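Local structure of putative peptide ABC-transport system periplasmic peptide-binding protein (Campylobacter jejuni, 4OEV) at residues H141-N145 with E146-T150. The protein binds nickel outside the cytoplasm, with oxalate beside the metal here, and probably delivers it to an ABC-type importer of the peptide-transporter family. Sequence-based numbering, arbitrary orientation.
Sequences HLLEN and ENLNT
L143 and L148 meet through their methyl groups: CD1 of L148 lies 3.9 Å from L143 CD1 and nearly as close to CD2, so one methyl faces the fork of the other leucine. The two side chains run at a slant to each other. In L148, CG stands anti to the backbone N (chi1 -163°), which swings the end of the side chain nearer to 141-145, where CD1 meets L143. Both leucines are buried, with F86 of helix 81-92 and F153 also touching L143. E146 crosses L143 at about a right angle, its CB 4.1 Å from L143 CD2. Its chi1 of -72° brings CG to 3.3 Å from L142 O; a bend at chi2 then turns the carboxylate, whose OE1 is hydrogen-bonded to S151 OG. A type I beta turn, L143 to E146, leads out of helix 140-143 into the loop before strand 163-169, away from the nickel site, and E146 N closes it on L143 O at 2.9 Å (164° at hydrogen). Water 1 donates to both E144 O and E146 O. Further along, N147 OD1 forms an Asx turn with N149 N and takes a second bond, in its carbonyl plane, from N149 ND2 at 2.8 Å; ND2 also reaches K95 O.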
loop_
_atom_site.group_PDB
_atom_site.type_symbol
_atom_site.label_atom_id
_atom_site.label_comp_id
_atom_site.label_asym_id
_atom_site.label_seq_id
_atom_site.Cartn_x
_atom_site.Cartn_y
_atom_site.Cartn_z
ATOM N N HIS A 141 -14.735 -16.723 18.884
ATOM C CA HIS A 141 -16.071 -17.156 19.297
ATOM C C HIS A 141 -17.154 -16.900 18.256
ATOM O O HIS A 141 -18.267 -17.443 18.401
ATOM C CB HIS A 141 -16.477 -16.486 20.633
ATOM C CG HIS A 141 -16.755 -15.023 20.512
ATOM N ND1 HIS A 141 -15.787 -14.067 20.723
ATOM C CD2 HIS A 141 -17.889 -14.348 20.199
ATOM C CE1 HIS A 141 -16.310 -12.862 20.543
ATOM N NE2 HIS A 141 -17.584 -13.004 20.216
ATOM N N LEU A 142 -16.856 -16.037 17.270
ATOM C CA LEU A 142 -17.772 -15.722 16.159
ATOM C C LEU A 142 -17.413 -16.375 14.794
ATOM O O LEU A 142 -18.292 -16.549 13.953
ATOM C CB LEU A 142 -17.837 -14.198 15.912
ATOM C CG LEU A 142 -18.417 -13.361 17.070
ATOM C CD1 LEU A 142 -18.161 -11.880 16.855
ATOM C CD2 LEU A 142 -19.912 -13.616 17.257
ATOM N N LEU A 143 -16.155 -16.762 14.602
ATOM C CA LEU A 143 -15.679 -17.210 13.287
ATOM C C LEU A 143 -15.129 -18.654 13.275
ATOM O O LEU A 143 -14.814 -19.202 12.201
ATOM C CB LEU A 143 -14.612 -16.229 12.799
ATOM C CG LEU A 143 -15.069 -14.806 12.426
ATOM C CD1 LEU A 143 -13.862 -13.859 12.314
ATOM C CD2 LEU A 143 -15.780 -14.795 11.056
ATOM N N GLU A 144 -15.021 -19.290 14.448
ATOM C CA GLU A 144 -14.341 -20.585 14.469
ATOM C C GLU A 144 -15.119 -21.609 13.657
ATOM O O GLU A 144 -14.515 -22.504 13.075
ATOM C CB GLU A 144 -14.100 -21.065 15.893
ATOM C CG GLU A 144 -15.338 -21.488 16.632
ATOM C CD GLU A 144 -15.044 -21.741 18.100
ATOM O OE1 GLU A 144 -13.981 -22.341 18.368
ATOM O OE2 GLU A 144 -15.853 -21.327 18.974
ATOM N N ASN A 145 -16.429 -21.428 13.518
ATOM C CA ASN A 145 -17.227 -22.301 12.655
ATOM C C ASN A 145 -17.693 -21.648 11.357
ATOM O O ASN A 145 -18.612 -22.141 10.695
ATOM C CB ASN A 145 -18.431 -22.831 13.421
ATOM C CG ASN A 145 -18.032 -23.822 14.476
ATOM O OD1 ASN A 145 -17.066 -24.558 14.291
ATOM N ND2 ASN A 145 -18.775 -23.864 15.588
ATOM N N GLU A 146 -17.036 -20.553 10.981
ATOM C CA GLU A 146 -17.410 -19.849 9.785
ATOM C C GLU A 146 -16.444 -20.149 8.639
ATOM O O GLU A 146 -15.284 -20.520 8.860
ATOM C CB GLU A 146 -17.450 -18.357 10.080
ATOM C CG GLU A 146 -18.649 -17.980 10.959
ATOM C CD GLU A 146 -19.939 -17.944 10.158
ATOM O OE1 GLU A 146 -20.040 -17.112 9.228
ATOM O OE2 GLU A 146 -20.830 -18.765 10.433
ATOM N N ASN A 147 -16.939 -19.989 7.420
ATOM C CA ASN A 147 -16.072 -19.900 6.245
ATOM C C ASN A 147 -15.590 -18.475 6.155
ATOM O O ASN A 147 -16.334 -17.578 5.770
ATOM C CB ASN A 147 -16.817 -20.329 4.993
ATOM C CG ASN A 147 -15.919 -20.384 3.756
ATOM O OD1 ASN A 147 -14.833 -19.793 3.715
ATOM N ND2 ASN A 147 -16.353 -21.148 2.765
ATOM N N LEU A 148 -14.332 -18.265 6.529
ATOM C CA LEU A 148 -13.784 -16.939 6.627
ATOM C C LEU A 148 -13.919 -16.172 5.307
ATOM O O LEU A 148 -14.010 -14.941 5.310
ATOM C CB LEU A 148 -12.322 -17.007 7.059
ATOM C CG LEU A 148 -11.767 -15.676 7.594
ATOM C CD1 LEU A 148 -12.365 -15.373 8.990
ATOM C CD2 LEU A 148 -10.252 -15.708 7.625
ATOM N N ASN A 149 -13.927 -16.903 4.194
ATOM C CA ASN A 149 -14.010 -16.308 2.862
ATOM C C ASN A 149 -15.312 -15.574 2.566
ATOM O O ASN A 149 -15.311 -14.527 1.910
ATOM C CB ASN A 149 -13.805 -17.379 1.770
ATOM C CG ASN A 149 -12.447 -18.070 1.865
ATOM O OD1 ASN A 149 -11.467 -17.569 1.345
ATOM N ND2 ASN A 149 -12.411 -19.253 2.467
ATOM N N THR A 150 -16.422 -16.130 3.040
ATOM C CA THR A 150 -17.723 -15.655 2.599
ATOM C C THR A 150 -18.643 -15.268 3.750
ATOM O O THR A 150 -19.785 -14.915 3.516
ATOM C CB THR A 150 -18.409 -16.728 1.739
ATOM O OG1 THR A 150 -18.489 -17.945 2.482
ATOM C CG2 THR A 150 -17.590 -17.025 0.438
HETATM O O HOH W 1 -14.470 -22.816 9.977
#